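Side-chain contacts in mitogen-activated protein kinase, putative (Map kinase-like protein) (Leishmania major, PDB 3PG1), which probably binds ATP and phosphorylates proteins on serine or threonine, as a member of the MAP kinase family: residues Arg117-Leu120 against Ala121-Ile124; Val130-Pro133 against Gln134-Gln137; Arg230-Leu233 against Phe234-Ser237. All blocks are in the same frame, centred on the assembly; numbering follows the deposited sequence.

Contact 1: residues Arg117-Leu120 against Ala121-Ile124; sequences RTDL and AQVI
Asp119 and Gln122 meet where the short strand 118-119 runs straight into helix 120-125, and the junction is an aspartate N-cap in the protein kinase fold. The backbone is extended at Thr118 and Asp119 and turns helical at Leu120. The first helical bond, Val123 N to Asp119 O, is weak; the next, Ile124 N to Leu120 O, is 2.8 Å long and almost straight (173°). The cap itself is Asp119 OD2, which accepts from Gln122 N at 3.1 Å and is met nearly along its C-O axis. Asp119 CG stands between the backbone N and the carbonyl carbon (chi1 57°), which brings OD2 to the N-H of Gln122 at the start of the helix; its negative charge would probably interact favourably with the positive, N-terminal end of the helix dipole. The side chain of Gln122 crosses that of Asp119 at about a right angle. On the strand side, Thr118 sends its methyl to Val123, whereas OG1 faces Gln122 CB. Arg117 and Thr118 both face Leu167 in a classic beta bulge, and helices 133-152 and 214-229 cover Leu120. At the end of the turn, Leu120 CG packs against Ile124 CD1 at 3.9 Å.

Contact 2: residues Val130-Pro133 against Gln134-Gln137; sequences VISP and QHIQ
The imidazole of His135 folds back against residues 130-132 of the loop that leads into helix 133-152. Ile131 CA lies at its edge, near the ring plane, while Ser132 OG and Val130 O approach obliquely. Its ND1 accepts from Ser132 N at 3.2 Å, the donor tilted 17° from the ring plane. CG of His135 is anti to the carbonyl carbon (chi1 -73°), which swings the ring back toward the start of the helix and brings ND1 to the serine N-H. The flat amide of Gln134 belongs to a chain bent at chi2 and lies alongside the Pro133 ring, with OE1 3.6 Å from Pro133 CD. A water donates to this OE1 and is also hydrogen-bonded to Ser132 OG at 2.9 Å, linking the cap to the glutamine.

Ser132 OG in turn accepts from His135 N at 3.2 Å, with an N-H...O angle of 156°. Helical bonding starts with Ile136 N to Ser132 O and continues with Gln137 N to Pro133 O. On the buried flank, Ile131 CG2 meets Ile136 CG1 at 3.8 Å, the two side chains crossing at about a right angle; Met227 and Phe228 of helix 214-229 lie against Ile136. The reciprocal pair of bonds, serine hydroxyl to the N-H of His135 and imidazole to the N-H of Ser132, makes a capping box, here with histidine as the second side chain, at the N terminus of a long helix of the kinase C-lobe.

Contact 3: residues Arg230-Leu233 against Phe234-Ser237; sequences RKAL and FRGS
Phe234 opens the second half of the loop 230-237, between helices 214-229 and 239-250 of the kinase C-lobe, and its ring is covered on one face by Leu233. The two neighbours point the same way, and a CH-pi contact puts Leu233 CG 3.7 Å from the ring centroid of Phe234, just 5° off the normal. Leu233 CD2 reaches Phe234 CE1 at 3.5 Å. Ile246 and Val249 of helix 239-250 also touch the buried ring.

Arg235 turns back over the preceding residues. Its chain is bent at chi3 (-49°), Arg235 CG rests on Ala232 CB at 3.7 Å, and a water bridges its backbone N to Leu233 O. Arg235 NH1 donates to Ala232 O at 2.6 Å, the acceptor close to the guanidinium plane though the N-H...O angle is bent to 139°. The side chains of Lys231 and Arg235 cross at about a right angle, Lys231 CG lying 3.5 Å above one face of the guanidinium, offset toward its rim. This brings two positive groups close, with Lys231 NZ 3.9 Å from Arg235 NH2, a proximity that probably costs some energy.

Gly236 continues the chain, its carbonyl O accepting from both Arg197 NE and Trp198 NE1, and Ser237 N then donates to Asn241 OD1.

How the contacts relate
From the N terminus, the chain first makes contact 1, where strand 118-119 gives way to helix 120-125. A short loop then leads to contact 2, the start of helix 133-152; contact 3 comes much later, in the loop after helix 214-229. All three are local and in series: contacts 1 and 2 each cap the start of a helix, and none nests within or crosses another. They nevertheless meet in space: Ile131 CD1 packs on Val123 CG1 and on Ile124 CA, both at 3.8 Å, joining contacts 1 and 2. Arg230, just past helix 214-229, probably hydrogen-bonds through NE to Ile124 O at 2.8 Å and also touches Ile131, tying contact 3 to the two earlier helix starts of the kinase domain.

Contact 1: residues Arg117-Leu120 against Ala121-Ile124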
ATOM      1  N   ARG A 117      -6.321  10.481 -10.484  1.00 61.89           N
ATOM      2  CA  ARG A 117      -7.052  10.180 -11.722  1.00 61.15           C
ATOM      3  C   ARG A 117      -7.479   8.713 -11.794  1.00 57.98           C
ATOM      4  O   ARG A 117      -8.644   8.427 -12.025  1.00 55.93           O
ATOM      5  CB  ARG A 117      -6.198  10.555 -12.950  1.00 62.72           C
ATOM      6  CG  ARG A 117      -6.940  10.430 -14.287  1.00 74.61           C
ATOM      7  CD  ARG A 117      -6.067  10.755 -15.491  1.00 84.30           C
ATOM      8  NE  ARG A 117      -4.830   9.964 -15.542  1.00 89.27           N
ATOM      9  CZ  ARG A 117      -4.717   8.765 -16.107  1.00 95.80           C
ATOM     10  NH1 ARG A 117      -5.772   8.178 -16.663  1.00 83.12           N
ATOM     11  NH2 ARG A 117      -3.548   8.138 -16.112  1.00 74.93           N
ATOM     12  N   THR A 118      -6.538   7.782 -11.546  1.00 50.82           N
ATOM     13  CA  THR A 118      -6.807   6.354 -11.652  1.00 48.51           C
ATOM     14  C   THR A 118      -5.791   5.570 -10.821  1.00 47.31           C
ATOM     15  O   THR A 118      -5.024   6.148 -10.051  1.00 44.98           O
ATOM     16  CB  THR A 118      -6.823   5.948 -13.166  1.00 53.48           C
ATOM     17  OG1 THR A 118      -7.336   4.633 -13.300  1.00 55.89           O
ATOM     18  CG2 THR A 118      -5.446   6.050 -13.853  1.00 44.68           C
ATOM     19  N   ASP A 119      -5.823   4.255 -10.953  1.00 42.07           N
ATOM     20  CA  ASP A 119      -4.860   3.372 -10.318  1.00 38.75           C
ATOM     21  C   ASP A 119      -4.281   2.458 -11.392  1.00 41.08           C
ATOM     22  O   ASP A 119      -4.786   2.433 -12.517  1.00 41.08           O
ATOM     23  CB  ASP A 119      -5.461   2.613  -9.118  1.00 39.38           C
ATOM     24  CG  ASP A 119      -6.685   1.785  -9.433  1.00 50.97           C
ATOM     25  OD1 ASP A 119      -7.753   2.082  -8.879  1.00 58.52           O
ATOM     26  OD2 ASP A 119      -6.561   0.808 -10.184  1.00 52.32           O
ATOM     27  N   LEU A 120      -3.203   1.747 -11.061  1.00 35.76           N
ATOM     28  CA  LEU A 120      -2.509   0.864 -11.990  1.00 34.35           C
ATOM     29  C   LEU A 120      -3.312  -0.368 -12.383  1.00 39.45           C
ATOM     30  O   LEU A 120      -3.190  -0.815 -13.524  1.00 40.26           O
ATOM     31  CB  LEU A 120      -1.161   0.488 -11.426  1.00 31.76           C
ATOM     32  CG  LEU A 120      -0.157  -0.159 -12.382  1.00 36.03           C
ATOM     33  CD1 LEU A 120       0.237   0.785 -13.516  1.00 37.28           C
ATOM     34  CD2 LEU A 120       1.077  -0.616 -11.604  1.00 32.43           C
ATOM     35  N   ALA A 121      -4.170  -0.880 -11.481  1.00 36.82           N
ATOM     36  CA  ALA A 121      -5.040  -2.039 -11.789  1.00 37.11           C
ATOM     37  C   ALA A 121      -5.976  -1.701 -12.967  1.00 42.94           C
ATOM     38  O   ALA A 121      -6.125  -2.508 -13.881  1.00 43.40           O
ATOM     39  CB  ALA A 121      -5.860  -2.440 -10.557  1.00 38.18           C
ATOM     40  N   GLN A 122      -6.546  -0.491 -12.972  1.00 40.56           N
ATOM     41  CA  GLN A 122      -7.421  -0.014 -14.039  1.00 42.88           C
ATOM     42  C   GLN A 122      -6.660   0.146 -15.351  1.00 46.72           C
ATOM     43  O   GLN A 122      -7.164  -0.247 -16.404  1.00 47.32           O
ATOM     44  CB  GLN A 122      -8.119   1.291 -13.635  1.00 45.84           C
ATOM     45  CG  GLN A 122      -9.238   1.106 -12.610  1.00 62.00           C
ATOM     46  CD  GLN A 122      -9.864   2.430 -12.249  1.00 87.17           C
ATOM     47  OE1 GLN A 122      -9.429   3.122 -11.325  1.00 82.53           O
ATOM     48  NE2 GLN A 122     -10.878   2.832 -12.993  1.00 86.94           N
ATOM     49  N   VAL A 123      -5.443   0.711 -15.285  1.00 43.86           N
ATOM     50  CA  VAL A 123      -4.557   0.903 -16.441  1.00 44.36           C
ATOM     51  C   VAL A 123      -4.179  -0.452 -17.079  1.00 45.86           C
ATOM     52  O   VAL A 123      -4.411  -0.646 -18.287  1.00 47.08           O
ATOM     53  CB  VAL A 123      -3.338   1.783 -16.076  1.00 46.71           C
ATOM     54  CG1 VAL A 123      -2.280   1.768 -17.174  1.00 46.54           C
ATOM     55  CG2 VAL A 123      -3.785   3.205 -15.775  1.00 48.04           C
ATOM     56  N   ILE A 124      -3.705  -1.407 -16.249  1.00 39.65           N
ATOM     57  CA  ILE A 124      -3.339  -2.760 -16.707  1.00 38.59           C
ATOM     58  C   ILE A 124      -4.508  -3.451 -17.422  1.00 45.67           C
ATOM     59  O   ILE A 124      -4.303  -4.081 -18.455  1.00 46.73           O
ATOM     60  CB  ILE A 124      -2.756  -3.656 -15.564  1.00 39.02           C
ATOM     61  CG1 ILE A 124      -1.337  -3.149 -15.112  1.00 36.82           C
ATOM     62  CG2 ILE A 124      -2.684  -5.163 -15.992  1.00 37.79           C
ATOM     63  CD1 ILE A 124      -0.912  -3.701 -13.689  1.00 35.75           C
TER

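Contact 2: residues Val130-Pro133 against Gln134-Gln137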
ATOM      1  N   VAL A 130      -2.019   1.188 -24.162  1.00 57.62           N
ATOM      2  CA  VAL A 130      -0.729   0.581 -24.483  1.00 56.01           C
ATOM      3  C   VAL A 130       0.182   0.852 -23.272  1.00 52.71           C
ATOM      4  O   VAL A 130       0.304   2.001 -22.846  1.00 50.84           O
ATOM      5  CB  VAL A 130      -0.099   1.173 -25.785  1.00 62.65           C
ATOM      6  CG1 VAL A 130       1.268   0.547 -26.081  1.00 61.38           C
ATOM      7  CG2 VAL A 130      -1.035   1.033 -26.986  1.00 65.24           C
ATOM      8  N   ILE A 131       0.789  -0.201 -22.706  1.00 46.23           N
ATOM      9  CA  ILE A 131       1.766  -0.049 -21.643  1.00 42.77           C
ATOM     10  C   ILE A 131       3.099  -0.459 -22.245  1.00 45.30           C
ATOM     11  O   ILE A 131       3.444  -1.641 -22.275  1.00 47.11           O
ATOM     12  CB  ILE A 131       1.466  -0.738 -20.274  1.00 43.19           C
ATOM     13  CG1 ILE A 131      -0.000  -0.535 -19.838  1.00 44.06           C
ATOM     14  CG2 ILE A 131       2.447  -0.160 -19.233  1.00 40.74           C
ATOM     15  CD1 ILE A 131      -0.399  -1.283 -18.516  1.00 46.48           C
ATOM     16  N   SER A 132       3.822   0.511 -22.749  1.00 40.18           N
ATOM     17  CA  SER A 132       5.099   0.288 -23.418  1.00 39.90           C
ATOM     18  C   SER A 132       6.237  -0.085 -22.434  1.00 43.54           C
ATOM     19  O   SER A 132       6.117   0.208 -21.241  1.00 40.42           O
ATOM     20  CB  SER A 132       5.469   1.530 -24.228  1.00 42.44           C
ATOM     21  OG  SER A 132       6.083   2.508 -23.401  1.00 45.06           O
ATOM     22  N   PRO A 133       7.360  -0.697 -22.913  1.00 43.59           N
ATOM     23  CA  PRO A 133       8.492  -0.963 -22.000  1.00 41.46           C
ATOM     24  C   PRO A 133       9.018   0.332 -21.352  1.00 41.48           C
ATOM     25  O   PRO A 133       9.460   0.277 -20.216  1.00 37.94           O
ATOM     26  CB  PRO A 133       9.569  -1.592 -22.896  1.00 44.82           C
ATOM     27  CG  PRO A 133       8.902  -1.933 -24.188  1.00 51.49           C
ATOM     28  CD  PRO A 133       7.668  -1.097 -24.312  1.00 47.85           C
ATOM     29  N   GLN A 134       8.937   1.491 -22.042  1.00 38.05           N
ATOM     30  CA  GLN A 134       9.374   2.772 -21.451  1.00 37.15           C
ATOM     31  C   GLN A 134       8.452   3.153 -20.279  1.00 39.75           C
ATOM     32  O   GLN A 134       8.938   3.634 -19.260  1.00 37.62           O
ATOM     33  CB  GLN A 134       9.425   3.915 -22.503  1.00 39.17           C
ATOM     34  CG  GLN A 134      10.551   3.754 -23.536  1.00 58.81           C
ATOM     35  CD  GLN A 134      10.327   2.696 -24.626  1.00 78.68           C
ATOM     36  OE1 GLN A 134       9.222   2.152 -24.829  1.00 63.67           O
ATOM     37  NE2 GLN A 134      11.393   2.381 -25.358  1.00 75.85           N
ATOM     38  N   HIS A 135       7.133   2.915 -20.422  1.00 38.05           N
ATOM     39  CA  HIS A 135       6.160   3.220 -19.367  1.00 38.57           C
ATOM     40  C   HIS A 135       6.433   2.314 -18.183  1.00 36.75           C
ATOM     41  O   HIS A 135       6.383   2.770 -17.037  1.00 35.74           O
ATOM     42  CB  HIS A 135       4.706   2.987 -19.840  1.00 41.53           C
ATOM     43  CG  HIS A 135       4.180   3.994 -20.802  1.00 48.81           C
ATOM     44  ND1 HIS A 135       3.464   3.605 -21.933  1.00 53.41           N
ATOM     45  CD2 HIS A 135       4.290   5.341 -20.795  1.00 52.07           C
ATOM     46  CE1 HIS A 135       3.152   4.721 -22.560  1.00 54.46           C
ATOM     47  NE2 HIS A 135       3.629   5.796 -21.914  1.00 54.37           N
ATOM     48  N   ILE A 136       6.714   1.020 -18.451  1.00 33.53           N
ATOM     49  CA  ILE A 136       6.978   0.033 -17.361  1.00 29.94           C
ATOM     50  C   ILE A 136       8.199   0.438 -16.546  1.00 30.76           C
ATOM     51  O   ILE A 136       8.181   0.312 -15.319  1.00 30.14           O
ATOM     52  CB  ILE A 136       7.069  -1.442 -17.865  1.00 31.37           C
ATOM     53  CG1 ILE A 136       5.746  -1.847 -18.574  1.00 31.48           C
ATOM     54  CG2 ILE A 136       7.410  -2.446 -16.687  1.00 29.65           C
ATOM     55  CD1 ILE A 136       5.774  -3.155 -19.407  1.00 34.97           C
ATOM     56  N   GLN A 137       9.280   0.833 -17.221  1.00 26.59           N
ATOM     57  CA  GLN A 137      10.513   1.202 -16.535  1.00 26.97           C
ATOM     58  C   GLN A 137      10.255   2.416 -15.631  1.00 28.98           C
ATOM     59  O   GLN A 137      10.691   2.467 -14.470  1.00 25.40           O
ATOM     60  CB  GLN A 137      11.622   1.481 -17.571  1.00 29.60           C
ATOM     61  CG  GLN A 137      12.973   1.791 -16.913  1.00 32.09           C
ATOM     62  CD  GLN A 137      13.880   2.671 -17.758  1.00 38.06           C
ATOM     63  OE1 GLN A 137      15.102   2.535 -17.740  1.00 33.33           O
ATOM     64  NE2 GLN A 137      13.314   3.575 -18.525  1.00 30.49           N
TER
HETATM   65  O   HOH W   1       7.067   4.581 -25.229  1.00 69.82           O

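Contact 3: residues Arg230-Leu233 against Phe234-Ser237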
ATOM      1  N   ARG A 230      -0.023  -8.078 -18.836  1.00 38.33           N
ATOM      2  CA  ARG A 230      -1.390  -7.520 -18.818  1.00 40.42           C
ATOM      3  C   ARG A 230      -2.339  -8.516 -18.118  1.00 45.69           C
ATOM      4  O   ARG A 230      -3.545  -8.472 -18.311  1.00 45.32           O
ATOM      5  CB  ARG A 230      -1.897  -7.118 -20.240  1.00 43.15           C
ATOM      6  CG  ARG A 230      -0.987  -6.111 -20.950  1.00 48.95           C
ATOM      7  CD  ARG A 230      -0.783  -4.830 -20.147  1.00 43.37           C
ATOM      8  NE  ARG A 230      -1.999  -4.005 -20.080  1.00 48.62           N
ATOM      9  CZ  ARG A 230      -2.349  -3.093 -20.984  1.00 55.28           C
ATOM     10  NH1 ARG A 230      -3.445  -2.376 -20.819  1.00 47.36           N
ATOM     11  NH2 ARG A 230      -1.605  -2.901 -22.065  1.00 42.66           N
ATOM     12  N   LYS A 231      -1.764  -9.396 -17.277  1.00 41.05           N
ATOM     13  CA  LYS A 231      -2.474 -10.442 -16.549  1.00 39.74           C
ATOM     14  C   LYS A 231      -1.629 -10.768 -15.326  1.00 39.16           C
ATOM     15  O   LYS A 231      -0.396 -10.826 -15.446  1.00 37.04           O
ATOM     16  CB  LYS A 231      -2.632 -11.671 -17.459  1.00 44.03           C
ATOM     17  CG  LYS A 231      -3.466 -12.797 -16.878  1.00 57.21           C
ATOM     18  CD  LYS A 231      -4.028 -13.712 -17.971  1.00 73.67           C
ATOM     19  CE  LYS A 231      -3.048 -14.710 -18.550  1.00 86.12           C
ATOM     20  NZ  LYS A 231      -3.714 -15.595 -19.548  1.00 98.06           N
ATOM     21  N   ALA A 232      -2.267 -10.966 -14.154  1.00 34.89           N
ATOM     22  CA  ALA A 232      -1.492 -11.280 -12.941  1.00 33.68           C
ATOM     23  C   ALA A 232      -0.709 -12.565 -13.144  1.00 36.33           C
ATOM     24  O   ALA A 232      -1.132 -13.464 -13.883  1.00 36.33           O
ATOM     25  CB  ALA A 232      -2.376 -11.339 -11.698  1.00 33.67           C
ATOM     26  N   LEU A 233       0.467 -12.589 -12.576  1.00 31.84           N
ATOM     27  CA  LEU A 233       1.433 -13.661 -12.717  1.00 31.77           C
ATOM     28  C   LEU A 233       1.047 -14.968 -12.011  1.00 32.62           C
ATOM     29  O   LEU A 233       1.204 -16.024 -12.597  1.00 32.70           O
ATOM     30  CB  LEU A 233       2.799 -13.151 -12.186  1.00 31.04           C
ATOM     31  CG  LEU A 233       3.975 -14.077 -12.352  1.00 35.99           C
ATOM     32  CD1 LEU A 233       4.117 -14.493 -13.798  1.00 37.92           C
ATOM     33  CD2 LEU A 233       5.254 -13.402 -11.861  1.00 34.60           C
ATOM     34  N   PHE A 234       0.618 -14.898 -10.746  1.00 30.32           N
ATOM     35  CA  PHE A 234       0.324 -16.066  -9.908  1.00 28.61           C
ATOM     36  C   PHE A 234      -1.098 -16.002  -9.400  1.00 31.50           C
ATOM     37  O   PHE A 234      -1.369 -15.488  -8.290  1.00 28.95           O
ATOM     38  CB  PHE A 234       1.314 -16.124  -8.742  1.00 27.51           C
ATOM     39  CG  PHE A 234       2.799 -16.152  -9.076  1.00 27.39           C
ATOM     40  CD1 PHE A 234       3.660 -15.166  -8.589  1.00 28.66           C
ATOM     41  CD2 PHE A 234       3.331 -17.154  -9.886  1.00 28.98           C
ATOM     42  CE1 PHE A 234       5.046 -15.225  -8.844  1.00 29.26           C
ATOM     43  CE2 PHE A 234       4.707 -17.191 -10.170  1.00 30.80           C
ATOM     44  CZ  PHE A 234       5.562 -16.246  -9.607  1.00 28.73           C
ATOM     45  N   ARG A 235      -2.007 -16.543 -10.208  1.00 27.57           N
ATOM     46  CA  ARG A 235      -3.463 -16.447  -9.976  1.00 29.80           C
ATOM     47  C   ARG A 235      -4.036 -17.662  -9.300  1.00 35.20           C
ATOM     48  O   ARG A 235      -4.916 -18.301  -9.845  1.00 37.48           O
ATOM     49  CB  ARG A 235      -4.210 -16.117 -11.293  1.00 32.50           C
ATOM     50  CG  ARG A 235      -3.708 -14.803 -11.901  1.00 37.93           C
ATOM     51  CD  ARG A 235      -4.483 -14.361 -13.147  1.00 39.36           C
ATOM     52  NE  ARG A 235      -4.653 -15.406 -14.161  1.00 51.53           N
ATOM     53  CZ  ARG A 235      -3.698 -15.879 -14.961  1.00 67.20           C
ATOM     54  NH1 ARG A 235      -2.442 -15.464 -14.827  1.00 45.42           N
ATOM     55  NH2 ARG A 235      -3.985 -16.792 -15.880  1.00 55.36           N
ATOM     56  N   GLY A 236      -3.538 -17.968  -8.101  1.00 33.79           N
ATOM     57  CA  GLY A 236      -3.983 -19.136  -7.364  1.00 34.29           C
ATOM     58  C   GLY A 236      -5.270 -18.884  -6.605  1.00 37.03           C
ATOM     59  O   GLY A 236      -5.699 -17.741  -6.457  1.00 38.57           O
ATOM     60  N   SER A 237      -5.851 -19.933  -6.068  1.00 30.32           N
ATOM     61  CA  SER A 237      -7.101 -19.824  -5.302  1.00 29.89           C
ATOM     62  C   SER A 237      -7.006 -20.494  -3.942  1.00 33.66           C
ATOM     63  O   SER A 237      -7.989 -20.486  -3.188  1.00 31.72           O
ATOM     64  CB  SER A 237      -8.249 -20.434  -6.092  1.00 34.06           C
ATOM     65  OG  SER A 237      -8.052 -21.831  -6.257  1.00 38.03           O
TER
HETATM   66  O   HOH W   2      -1.210 -17.834 -12.745  1.00 43.45           O